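Local coordinates for protein VAL-1 (Chlorella virus, PDB 3GNE) that cleaves alginate as a lyase of polysaccharide lyase family 14, probably by beta-elimination at the glycosidic bond, at residues I129-L142 / E197-D209. Sequence-based numbering, arbitrary orientation. Where two conformers were deposited one is given.
Sequences IYPPSDLKQKIPGL and EVLKRINWSRSPD
Residues 135-139 of the loop after strand 125-130 run antiparallel to residues 201-206, with CA atoms 6.1 Å apart at Gln137 and Asn203 and 6.4 Å apart at Leu135 and Arg206. Strands 125-130 and 195-202 belong to different antiparallel sheets, consistent with the beta-sandwich of the concanavalin clan, and the contact joins the two sheets at one side. Ile129 packs against Trp204 CZ3 and CH2: CG2 lies 3.7 Å from Trp204 CZ3, while CD1, carried there by an extended chi2 of -180°, also reaches Leu199 CD2. Ile202 CG2 sits over the centre of the indole, 3.6 Å above its plane, and Trp204 NE1 bonds to the carbonyl of Glu187 in the neighbouring strand. Ile139 CD1 touches both Leu199 CD1 and Ile202 CG1 and lies 3.5 Å from Lys200 O, and Phe151 adds to this apolar cluster. Pro132 CG rests against the carbonyl O of Trp204, and Leu135 CD2 lies on the backbone of Asn203 to Arg206. Arg201 and Ile202 form a G1 beta bulge opposite strand 186-192. Lys138 crosses the start of the poorly ordered Arg201 side chain at about a right angle, a close approach that is doubtful in detail, and its NZ hydrogen-bonds to Leu184 O. Polar pairing is centred on Gln137, whose chain bends at chi2 (-70°) and brings its amide back to the Asn203 backbone. NE2 donates to Asn203 O at 2.8 Å, almost straight at 175°, and OE1 accepts from Asn203 N. Each donor lies in the carbonyl plane of its acceptor, on a lone pair; with one N-H and the C=O both used, the rotation of the amide is fixed. A water donates to Gln137 OE1 and Arg201 O and accepts from Ile139 N, 3.1 Å away.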
ATOM      1  N   ILE A 129      -3.528  -8.408   0.770  1.00  7.74           N
ATOM      2  CA  ILE A 129      -4.597  -8.175   1.744  1.00  7.58           C
ATOM      3  C   ILE A 129      -4.370  -8.962   3.015  1.00  7.53           C
ATOM      4  O   ILE A 129      -4.158 -10.179   2.960  1.00  7.78           O
ATOM      5  CB  ILE A 129      -5.963  -8.569   1.119  1.00  8.41           C
ATOM      6  CG1 ILE A 129      -6.218  -7.709  -0.119  1.00  9.36           C
ATOM      7  CG2 ILE A 129      -7.089  -8.434   2.172  1.00 10.38           C
ATOM      8  CD1 ILE A 129      -7.552  -8.005  -0.822  1.00 11.64           C
ATOM      9  N   TYR A 130      -4.512  -8.323   4.168  1.00  7.19           N
ATOM     10  CA  TYR A 130      -4.659  -9.006   5.451  1.00  7.16           C
ATOM     11  C   TYR A 130      -6.131  -8.833   5.839  1.00  7.45           C
ATOM     12  O   TYR A 130      -6.523  -7.682   6.160  1.00  8.55           O
ATOM     13  CB  TYR A 130      -3.798  -8.387   6.541  1.00  8.19           C
ATOM     14  CG  TYR A 130      -2.405  -8.968   6.724  1.00  8.32           C
ATOM     15  CD1 TYR A 130      -1.413  -8.839   5.738  1.00  8.27           C
ATOM     16  CD2 TYR A 130      -2.054  -9.577   7.921  1.00  9.03           C
ATOM     17  CE1 TYR A 130      -0.128  -9.366   5.949  1.00  7.88           C
ATOM     18  CE2 TYR A 130      -0.787 -10.104   8.108  1.00  8.72           C
ATOM     19  CZ  TYR A 130       0.168  -9.991   7.130  1.00  8.71           C
ATOM     20  OH  TYR A 130       1.422 -10.523   7.393  1.00  8.51           O
ATOM     21  N   PRO A 131      -6.923  -9.886   5.784  1.00  8.51           N
ATOM     22  CA  PRO A 131      -8.335  -9.759   6.199  1.00  8.98           C
ATOM     23  C   PRO A 131      -8.500  -9.952   7.698  1.00  9.34           C
ATOM     24  O   PRO A 131      -7.566 -10.412   8.360  1.00  9.71           O
ATOM     25  CB  PRO A 131      -8.987 -10.932   5.416  1.00  9.10           C
ATOM     26  CG  PRO A 131      -7.892 -11.998   5.459  1.00  9.67           C
ATOM     27  CD  PRO A 131      -6.582 -11.251   5.337  1.00  9.76           C
ATOM     28  N   PRO A 132      -9.670  -9.585   8.243  1.00  9.86           N
ATOM     29  CA  PRO A 132      -9.860  -9.722   9.684  1.00  9.84           C
ATOM     30  C   PRO A 132      -9.972 -11.157  10.165  1.00 10.02           C
ATOM     31  O   PRO A 132     -10.515 -12.017   9.466  1.00 12.22           O
ATOM     32  CB  PRO A 132     -11.226  -8.991   9.891  1.00 10.56           C
ATOM     33  CG  PRO A 132     -11.361  -8.055   8.731  1.00 10.84           C
ATOM     34  CD  PRO A 132     -10.812  -8.907   7.575  1.00  9.58           C
ATOM     35  N   SER A 133      -9.524 -11.381  11.402  1.00 10.74           N
ATOM     36  CA  SER A 133      -9.822 -12.710  11.926  0.50 11.76           C
ATOM     37  C   SER A 133     -11.309 -12.821  12.243  1.00 12.31           C
ATOM     38  O   SER A 133     -12.042 -11.866  12.464  1.00 13.77           O
ATOM     39  CB  SER A 133      -9.032 -13.017  13.201  0.50 14.31           C
ATOM     40  OG  SER A 133      -9.012 -11.818  13.941  0.50 21.38           O
ATOM     41  N   ASP A 134     -11.718 -14.083  12.182  1.00 13.29           N
ATOM     42  CA  ASP A 134     -13.072 -14.466  12.594  1.00 15.04           C
ATOM     43  C   ASP A 134     -14.091 -13.718  11.787  1.00 16.84           C
ATOM     44  O   ASP A 134     -15.095 -13.250  12.353  1.00 22.33           O
ATOM     45  CB  ASP A 134     -13.226 -14.166  14.092  1.00 23.21           C
ATOM     46  CG  ASP A 134     -12.023 -14.728  14.830  1.00 42.15           C
ATOM     47  OD1 ASP A 134     -11.148 -15.394  14.214  1.00 80.58           O
ATOM     48  OD2 ASP A 134     -11.867 -14.531  16.044  1.00 83.09           O
ATOM     49  N   LEU A 135     -13.886 -13.563  10.495  1.00 14.11           N
ATOM     50  CA  LEU A 135     -14.865 -12.863   9.641  1.00 13.99           C
ATOM     51  C   LEU A 135     -15.020 -13.685   8.395  1.00 13.82           C
ATOM     52  O   LEU A 135     -14.028 -14.033   7.728  1.00 14.26           O
ATOM     53  CB  LEU A 135     -14.347 -11.473   9.318  1.00 14.78           C
ATOM     54  CG  LEU A 135     -15.303 -10.646   8.461  1.00 14.05           C
ATOM     55  CD1 LEU A 135     -16.670 -10.508   9.138  1.00 15.25           C
ATOM     56  CD2 LEU A 135     -14.675  -9.286   8.164  1.00 13.06           C
ATOM     57  N   LYS A 136     -16.261 -14.052   8.105  1.00 14.14           N
ATOM     58  CA  LYS A 136     -16.520 -14.923   6.960  1.00 17.82           C
ATOM     59  C   LYS A 136     -15.993 -14.298   5.677  1.00 16.00           C
ATOM     60  O   LYS A 136     -16.093 -13.075   5.452  1.00 14.57           O
ATOM     61  CB  LYS A 136     -18.046 -15.150   6.871  1.00 27.90           C
ATOM     62  CG  LYS A 136     -18.411 -16.067   5.688  1.00 36.55           C
ATOM     63  CD  LYS A 136     -19.887 -16.474   5.709  1.00 49.54           C
ATOM     64  CE  LYS A 136     -20.196 -17.322   4.463  1.00 57.00           C
ATOM     65  NZ  LYS A 136     -18.968 -17.387   3.589  1.00 86.90           N
ATOM     66  N   GLN A 137     -15.462 -15.113   4.787  1.00 15.14           N
ATOM     67  CA  GLN A 137     -15.110 -14.681   3.431  1.00 14.50           C
ATOM     68  C   GLN A 137     -15.667 -15.700   2.455  1.00 15.13           C
ATOM     69  O   GLN A 137     -15.814 -16.844   2.867  1.00 21.75           O
ATOM     70  CB  GLN A 137     -13.600 -14.598   3.231  1.00 13.17           C
ATOM     71  CG  GLN A 137     -12.966 -13.558   4.223  1.00 13.39           C
ATOM     72  CD  GLN A 137     -13.326 -12.114   3.888  1.00 12.19           C
ATOM     73  OE1 GLN A 137     -13.934 -11.750   2.868  1.00 13.18           O
ATOM     74  NE2 GLN A 137     -12.916 -11.254   4.858  1.00 11.57           N
ATOM     75  N   LYS A 138     -15.947 -15.307   1.227  1.00 15.73           N
ATOM     76  CA  LYS A 138     -16.287 -16.309   0.232  1.00 19.77           C
ATOM     77  C   LYS A 138     -15.219 -16.504  -0.813  1.00 16.34           C
ATOM     78  O   LYS A 138     -15.232 -17.444  -1.591  1.00 17.15           O
ATOM     79  CB  LYS A 138     -17.600 -15.912  -0.468  1.00 25.50           C
ATOM     80  CG  LYS A 138     -17.469 -14.657  -1.339  1.00 28.89           C
ATOM     81  CD  LYS A 138     -18.826 -14.320  -1.924  1.00 36.12           C
ATOM     82  CE  LYS A 138     -19.262 -12.911  -1.729  1.00 41.00           C
ATOM     83  NZ  LYS A 138     -20.302 -12.375  -2.621  1.00 48.62           N
ATOM     84  N   ILE A 139     -14.264 -15.582  -0.881  1.00 14.44           N
ATOM     85  CA  ILE A 139     -13.150 -15.732  -1.813  1.00 13.90           C
ATOM     86  C   ILE A 139     -12.225 -16.810  -1.299  1.00 13.30           C
ATOM     87  O   ILE A 139     -11.692 -16.729  -0.186  1.00 13.93           O
ATOM     88  CB  ILE A 139     -12.407 -14.371  -1.911  1.00 12.68           C
ATOM     89  CG1 ILE A 139     -13.346 -13.304  -2.504  1.00 14.25           C
ATOM     90  CG2 ILE A 139     -11.092 -14.491  -2.632  1.00 14.39           C
ATOM     91  CD1 ILE A 139     -12.827 -11.893  -2.186  1.00 15.94           C
ATOM     92  N   PRO A 140     -11.976 -17.849  -2.097  1.00 16.51           N
ATOM     93  CA  PRO A 140     -11.136 -18.932  -1.607  1.00 17.70           C
ATOM     94  C   PRO A 140      -9.747 -18.450  -1.235  1.00 14.55           C
ATOM     95  O   PRO A 140      -9.142 -17.685  -1.993  1.00 15.52           O
ATOM     96  CB  PRO A 140     -11.018 -19.876  -2.799  1.00 23.28           C
ATOM     97  CG  PRO A 140     -12.286 -19.593  -3.583  1.00 26.75           C
ATOM     98  CD  PRO A 140     -12.532 -18.106  -3.455  1.00 19.68           C
ATOM     99  N   GLY A 141      -9.260 -18.884  -0.063  1.00 15.38           N
ATOM    100  CA  GLY A 141      -7.925 -18.549   0.383  1.00 13.69           C
ATOM    101  C   GLY A 141      -7.803 -17.145   0.977  1.00 12.50           C
ATOM    102  O   GLY A 141      -6.692 -16.817   1.377  1.00 12.72           O
ATOM    103  N   LEU A 142      -8.916 -16.381   1.063  1.00 12.50           N
ATOM    104  CA  LEU A 142      -8.826 -15.080   1.781  1.00 11.24           C
ATOM    105  C   LEU A 142      -8.937 -15.357   3.286  1.00 11.29           C
ATOM    106  O   LEU A 142     -10.003 -15.269   3.885  1.00 13.11           O
ATOM    107  CB  LEU A 142      -9.881 -14.133   1.281  1.00 11.96           C
ATOM    108  CG  LEU A 142      -9.770 -12.706   1.832  1.00 11.30           C
ATOM    109  CD1 LEU A 142      -8.367 -12.137   1.617  1.00 11.40           C
ATOM    110  CD2 LEU A 142     -10.827 -11.816   1.177  1.00 12.72           C
ATOM    111  N   GLU A 197      -7.328  -3.838 -12.406  1.00 12.56           N
ATOM    112  CA  GLU A 197      -7.959  -5.100 -12.033  1.00 11.70           C
ATOM    113  C   GLU A 197      -8.766  -4.914 -10.748  1.00 11.12           C
ATOM    114  O   GLU A 197      -8.336  -4.180  -9.838  1.00 11.84           O
ATOM    115  CB  GLU A 197      -6.947  -6.239 -11.823  1.00 13.85           C
ATOM    116  CG  GLU A 197      -6.154  -6.608 -13.101  1.00 17.40           C
ATOM    117  CD  GLU A 197      -6.958  -7.232 -14.208  1.00 15.12           C
ATOM    118  OE1 GLU A 197      -8.074  -7.709 -13.990  1.00 18.49           O
ATOM    119  OE2 GLU A 197      -6.459  -7.252 -15.354  1.00 22.07           O
ATOM    120  N   VAL A 198      -9.920  -5.549 -10.656  1.00 13.07           N
ATOM    121  CA  VAL A 198     -10.829  -5.428  -9.548  1.00 12.16           C
ATOM    122  C   VAL A 198     -11.063  -6.785  -8.899  1.00 11.86           C
ATOM    123  O   VAL A 198     -11.166  -7.820  -9.601  1.00 16.09           O
ATOM    124  CB  VAL A 198     -12.166  -4.849 -10.030  1.00 13.77           C
ATOM    125  CG1 VAL A 198     -13.126  -4.618  -8.871  1.00 18.26           C
ATOM    126  CG2 VAL A 198     -11.891  -3.555 -10.797  1.00 17.14           C
ATOM    127  N   LEU A 199     -11.153  -6.764  -7.571  1.00 11.66           N
ATOM    128  CA  LEU A 199     -11.515  -7.945  -6.797  1.00 11.48           C
ATOM    129  C   LEU A 199     -12.831  -7.616  -6.085  1.00 12.75           C
ATOM    130  O   LEU A 199     -12.855  -6.603  -5.315  1.00 12.55           O
ATOM    131  CB  LEU A 199     -10.442  -8.323  -5.770  1.00 10.93           C
ATOM    132  CG  LEU A 199     -10.771  -9.474  -4.812  1.00 11.35           C
ATOM    133  CD1 LEU A 199     -10.899 -10.812  -5.536  1.00 13.31           C
ATOM    134  CD2 LEU A 199      -9.734  -9.556  -3.693  1.00 11.52           C
ATOM    135  N   LYS A 200     -13.904  -8.361  -6.294  1.00 11.73           N
ATOM    136  CA  LYS A 200     -15.168  -8.087  -5.620  1.00 14.32           C
ATOM    137  C   LYS A 200     -15.454  -9.180  -4.609  1.00 14.11           C
ATOM    138  O   LYS A 200     -14.794 -10.233  -4.573  1.00 16.79           O
ATOM    139  CB  LYS A 200     -16.290  -8.016  -6.682  1.00 16.35           C
ATOM    140  CG  LYS A 200     -16.114  -6.876  -7.680  1.00 19.19           C
ATOM    141  CD  LYS A 200     -17.424  -6.637  -8.437  1.00 23.75           C
ATOM    142  CE  LYS A 200     -17.321  -5.440  -9.362  1.00 28.62           C
ATOM    143  NZ  LYS A 200     -18.540  -5.232 -10.189  1.00 27.70           N
ATOM    144  N   ARG A 201     -16.423  -8.936  -3.740  1.00 15.03           N
ATOM    145  CA  ARG A 201     -16.944  -9.936  -2.790  1.00 15.65           C
ATOM    146  C   ARG A 201     -16.188 -10.101  -1.478  1.00 13.48           C
ATOM    147  O   ARG A 201     -16.171 -11.133  -0.806  1.00 16.27           O
ATOM    148  CB  ARG A 201     -17.183 -11.223  -3.591  1.00 47.85           C
ATOM    149  CG  ARG A 201     -18.409 -11.032  -4.509  1.00 89.30           C
ATOM    150  CD  ARG A 201     -18.039 -11.005  -5.994  1.00110.94           C
ATOM    151  NE  ARG A 201     -19.067 -11.636  -6.821  1.00126.88           N
ATOM    152  CZ  ARG A 201     -19.165 -12.930  -7.097  1.00142.27           C
ATOM    153  NH1 ARG A 201     -18.279 -13.795  -6.609  1.00149.69           N
ATOM    154  NH2 ARG A 201     -20.162 -13.370  -7.863  1.00144.10           N
ATOM    155  N   ILE A 202     -15.570  -8.986  -1.059  1.00 12.72           N
ATOM    156  CA  ILE A 202     -14.723  -8.995   0.136  1.00 13.22           C
ATOM    157  C   ILE A 202     -15.480  -8.537   1.358  1.00 13.85           C
ATOM    158  O   ILE A 202     -16.262  -7.582   1.278  1.00 13.34           O
ATOM    159  CB  ILE A 202     -13.578  -7.970  -0.054  1.00 12.51           C
ATOM    160  CG1 ILE A 202     -12.743  -8.288  -1.308  1.00 11.97           C
ATOM    161  CG2 ILE A 202     -12.727  -7.930   1.189  1.00 11.77           C
ATOM    162  CD1 ILE A 202     -11.783  -7.191  -1.675  1.00 11.16           C
ATOM    163  N   ASN A 203     -15.296  -9.194   2.485  1.00 13.11           N
ATOM    164  CA  ASN A 203     -15.693  -8.607   3.780  1.00 12.06           C
ATOM    165  C   ASN A 203     -14.491  -7.848   4.359  1.00 11.30           C
ATOM    166  O   ASN A 203     -13.508  -8.468   4.763  1.00 12.86           O
ATOM    167  CB  ASN A 203     -16.209  -9.643   4.755  1.00 13.08           C
ATOM    168  CG  ASN A 203     -17.706  -9.889   4.744  1.00 13.22           C
ATOM    169  OD1 ASN A 203     -18.122 -10.896   5.333  1.00 16.60           O
ATOM    170  ND2 ASN A 203     -18.497  -9.045   4.135  1.00 12.48           N
ATOM    171  N   TRP A 204     -14.586  -6.524   4.408  1.00 10.59           N
ATOM    172  CA  TRP A 204     -13.483  -5.737   4.975  1.00  9.93           C
ATOM    173  C   TRP A 204     -13.597  -5.548   6.461  1.00 10.72           C
ATOM    174  O   TRP A 204     -12.560  -5.327   7.123  1.00 10.47           O
ATOM    175  CB  TRP A 204     -13.438  -4.384   4.280  1.00 10.78           C
ATOM    176  CG  TRP A 204     -12.789  -4.381   2.937  1.00  9.83           C
ATOM    177  CD1 TRP A 204     -13.334  -4.074   1.733  1.00 10.71           C
ATOM    178  CD2 TRP A 204     -11.384  -4.723   2.675  1.00  8.84           C
ATOM    179  NE1 TRP A 204     -12.391  -4.190   0.747  1.00 11.37           N
ATOM    180  CE2 TRP A 204     -11.194  -4.587   1.292  1.00 10.22           C
ATOM    181  CE3 TRP A 204     -10.333  -5.116   3.493  1.00  9.30           C
ATOM    182  CZ2 TRP A 204      -9.977  -4.828   0.661  1.00 10.65           C
ATOM    183  CZ3 TRP A 204      -9.099  -5.368   2.910  1.00 10.45           C
ATOM    184  CH2 TRP A 204      -8.952  -5.219   1.519  1.00 11.31           C
ATOM    185  N   SER A 205     -14.804  -5.611   7.061  1.00 11.54           N
ATOM    186  CA  SER A 205     -14.868  -5.482   8.511  1.00 11.05           C
ATOM    187  C   SER A 205     -16.169  -6.140   8.964  1.00 11.86           C
ATOM    188  O   SER A 205     -17.075  -6.380   8.219  1.00 13.14           O
ATOM    189  CB  SER A 205     -14.805  -4.025   9.029  1.00 12.12           C
ATOM    190  OG  SER A 205     -16.096  -3.405   8.894  1.00 12.51           O
ATOM    191  N   ARG A 206     -16.158  -6.346  10.303  1.00 11.03           N
ATOM    192  CA  ARG A 206     -17.302  -7.044  10.900  0.50 12.80           C
ATOM    193  C   ARG A 206     -18.430  -6.146  11.375  1.00 13.47           C
ATOM    194  O   ARG A 206     -19.480  -6.677  11.770  1.00 16.54           O
ATOM    195  CB  ARG A 206     -16.748  -7.866  12.078  0.50 13.12           C
ATOM    196  CG  ARG A 206     -16.419  -6.948  13.260  0.50 16.92           C
ATOM    197  CD  ARG A 206     -16.536  -7.735  14.544  0.50 20.45           C
ATOM    198  NE  ARG A 206     -15.904  -9.030  14.518  0.50 22.28           N
ATOM    199  CZ  ARG A 206     -16.372 -10.232  14.807  0.50 28.29           C
ATOM    200  NH1 ARG A 206     -17.625 -10.469  15.202  0.50 28.70           N
ATOM    201  NH2 ARG A 206     -15.540 -11.261  14.696  0.50 25.87           N
ATOM    202  N   SER A 207     -18.257  -4.824  11.361  1.00 14.20           N
ATOM    203  CA  SER A 207     -19.331  -3.991  11.880  1.00 15.40           C
ATOM    204  C   SER A 207     -19.167  -2.580  11.322  1.00 14.03           C
ATOM    205  O   SER A 207     -18.102  -2.167  10.884  1.00 14.61           O
ATOM    206  CB  SER A 207     -19.316  -4.102  13.408  1.00 21.33           C
ATOM    207  OG  SER A 207     -18.084  -3.697  13.924  1.00 25.27           O
ATOM    208  N   PRO A 208     -20.251  -1.830  11.214  1.00 15.87           N
ATOM    209  CA  PRO A 208     -20.246  -0.574  10.465  1.00 16.35           C
ATOM    210  C   PRO A 208     -19.478   0.559  11.113  1.00 14.90           C
ATOM    211  O   PRO A 208     -19.290   1.595  10.472  1.00 18.52           O
ATOM    212  CB  PRO A 208     -21.750  -0.262  10.325  1.00 18.94           C
ATOM    213  CG  PRO A 208     -22.394  -1.027  11.438  1.00 20.27           C
ATOM    214  CD  PRO A 208     -21.610  -2.276  11.659  1.00 17.74           C
ATOM    215  N   ASP A 209     -19.037   0.349  12.352  1.00 14.72           N
ATOM    216  CA  ASP A 209     -18.145   1.303  13.034  1.00 18.21           C
ATOM    217  C   ASP A 209     -16.675   1.116  12.618  1.00 15.02           C
ATOM    218  O   ASP A 209     -15.820   1.920  13.022  1.00 16.61           O
ATOM    219  CB  ASP A 209     -18.231   1.151  14.548  1.00 21.19           C
ATOM    220  CG  ASP A 209     -17.784  -0.206  15.024  1.00 25.90           C
ATOM    221  OD1 ASP A 209     -18.445  -1.189  14.669  1.00 30.42           O
ATOM    222  OD2 ASP A 209     -16.760  -0.309  15.733  1.00 48.99           O
TER
HETATM  223  O   HOH W   1     -14.099 -10.093  12.851  1.00 17.37           O
HETATM  224  O   HOH W   2     -14.791 -12.926   0.600  1.00 14.37           O